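Local coordinates for protein glucosamine-6-phosphate deaminase (Bacillus subtilis, PDB 2BKV) that is a member of the glucosamine-6-phosphate isomerase/6-phosphogluconolactonase family with a Rossmann-like alpha/beta fold, and binds 2-phosphoglycolic acid, at residues L34-T39 / T63-E68. Sequence-based numbering, arbitrary orientation. Where two conformers were deposited one is given.
With PGA (2-phosphoglycolic acid), chain C.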
# COMPACT_ATOMS: atom_id res chain seq x y z
N LEU A 34 0.60 4.99 -2.08
CA LEU A 34 0.65 3.81 -2.90
C LEU A 34 1.24 2.63 -2.15
O LEU A 34 1.91 2.77 -1.10
CB LEU A 34 1.50 4.11 -4.12
CG LEU A 34 0.94 5.23 -5.01
CD1 LEU A 34 1.83 5.52 -6.19
CD2 LEU A 34 -0.50 4.96 -5.46
N ALA A 35 1.06 1.45 -2.75
CA ALA A 35 1.44 0.16 -2.14
C ALA A 35 2.04 -0.77 -3.19
O ALA A 35 1.90 -0.53 -4.40
CB ALA A 35 0.26 -0.44 -1.53
N THR A 36 2.73 -1.80 -2.71
CA THR A 36 3.36 -2.76 -3.62
C THR A 36 2.78 -4.14 -3.37
O THR A 36 1.68 -4.23 -2.82
CB THR A 36 4.90 -2.74 -3.49
OG1 THR A 36 5.24 -3.34 -2.26
CG2 THR A 36 5.48 -1.34 -3.55
N GLY A 37 3.47 -5.17 -3.86
CA GLY A 37 3.02 -6.53 -3.76
C GLY A 37 2.20 -6.97 -4.98
O GLY A 37 2.05 -6.23 -5.95
N GLY A 38 1.68 -8.19 -4.92
CA GLY A 38 0.91 -8.76 -6.00
C GLY A 38 -0.42 -8.06 -6.21
O GLY A 38 -0.89 -7.90 -7.35
N THR A 39 -1.06 -7.68 -5.11
CA THR A 39 -2.44 -7.25 -5.20
C THR A 39 -2.65 -6.04 -6.12
O THR A 39 -3.52 -6.09 -6.98
CB THR A 39 -3.05 -7.01 -3.85
OG1 THR A 39 -2.85 -8.16 -3.02
CG2 THR A 39 -4.50 -6.79 -4.00
N THR A 63 3.43 11.37 -4.97
CA THR A 63 3.13 10.08 -4.35
C THR A 63 3.99 9.82 -3.14
O THR A 63 5.14 10.27 -3.07
CB THR A 63 3.23 8.90 -5.36
OG1 THR A 63 4.59 8.67 -5.73
CG2 THR A 63 2.45 9.20 -6.59
N VAL A 64 3.42 9.04 -2.23
CA VAL A 64 4.08 8.53 -1.07
C VAL A 64 3.85 7.03 -0.98
O VAL A 64 2.73 6.58 -1.08
CB VAL A 64 3.57 9.36 0.14
CG1 VAL A 64 3.62 8.64 1.37
CG2 VAL A 64 4.35 10.62 0.27
N ASN A 65 4.91 6.27 -0.79
CA ASN A 65 4.76 4.84 -0.57
C ASN A 65 4.71 4.42 0.90
O ASN A 65 5.23 5.10 1.77
CB ASN A 65 5.84 4.03 -1.30
CG ASN A 65 5.37 3.51 -2.62
OD1 ASN A 65 5.08 2.29 -2.78
ND2 ASN A 65 5.25 4.41 -3.55
N LEU A 66 4.03 3.31 1.14
CA LEU A 66 3.86 2.72 2.50
C LEU A 66 5.16 2.33 3.16
O LEU A 66 5.34 2.58 4.34
CB LEU A 66 2.97 1.50 2.46
CG LEU A 66 1.50 1.73 2.28
CD1 LEU A 66 0.78 0.42 1.99
CD2 LEU A 66 0.89 2.39 3.49
N ASP A 67 6.06 1.72 2.39
CA ASP A 67 7.15 1.01 3.02
C ASP A 67 8.30 0.70 2.09
O ASP A 67 8.22 0.86 0.86
CB ASP A 67 6.61 -0.24 3.72
CG ASP A 67 5.65 -1.08 2.87
OD1 ASP A 67 5.06 -2.03 3.43
OD2 ASP A 67 5.48 -0.81 1.65
N GLU A 68 9.38 0.23 2.70
CA GLU A 68 10.56 -0.20 1.98
C GLU A 68 11.31 -1.18 2.87
O GLU A 68 11.28 -1.09 4.10
CB GLU A 68 11.45 0.99 1.60
CG GLU A 68 12.77 0.63 0.87
CD GLU A 68 12.58 -0.08 -0.47
OE1 GLU A 68 12.19 -1.28 -0.48
OE2 GLU A 68 12.84 0.54 -1.53
P PGA C . 0.36 -8.94 -1.53
O1P PGA C . 0.90 -8.24 -0.17
O2P PGA C . 1.69 -9.43 -2.18
O3P PGA C . -0.51 -10.10 -1.05
O4P PGA C . -0.40 -7.83 -2.25
C2 PGA C . -0.04 -7.86 0.82
C1 PGA C . 0.66 -7.06 1.89
O1 PGA C . 1.73 -7.82 2.42
O HOH W 1 3.36 -1.73 0.27
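Leu-34 joins its neighbour strand through two backbone hydrogen bonds that straddle Asn-65, the pattern of a parallel bridge. Its N donates to Val-64 O at 2.8 Å, and Leu-34 O receives Leu-66 N at 3.1 Å in a nearly linear approach to the carbonyl (C=O...N 169°). The same oxygen also takes a CA-H...O contact from Asn-65.

Side chains pack beside the bridge. On the face of Leu-34 and Asn-65, CD1 of Leu-34 rests at 3.8 Å from Thr-63 CG2, while Leu-34 CB lies alongside the amide nitrogen of Asn-65. The chi1 of Asn-65 (-96°) is off the usual staggered values, and together with chi2 (-105°) it brings OD1 to 3.7 Å from Thr-36 CG2, the two side chains crossing at about a right angle; Met-84 of helix 80-89 touches both Leu-34 and Asn-65. Elsewhere, Leu-66 CD1 meets Ala-35 CB at 3.7 Å, with Leu-131 of strand 128-131 also touching Leu-66.

Past this bridge the chains diverge, and a water spans them: it accepts from Thr-36 N and, in the conformer given, donates to Asp-67 OD2 at 2.7 Å.

The loop then turns round the phosphate of 2-phosphoglycolic acid. Gly-38 N binds O2P, whereas O4P is gripped twice by Thr-39, through N and through OG1 at 2.6 Å. Gly-37 has a positive phi, and its CA lies 3.6 Å from O2P of the ligand. Lys-202 and His-138 also bond to the ligand. A parallel strand leading through a glycine-rich phosphate-binding loop into helix 41-53, beside a second strand, is characteristic of a Rossmann-like alpha/beta fold, with the ligand pocket at the strands' C-terminal ends.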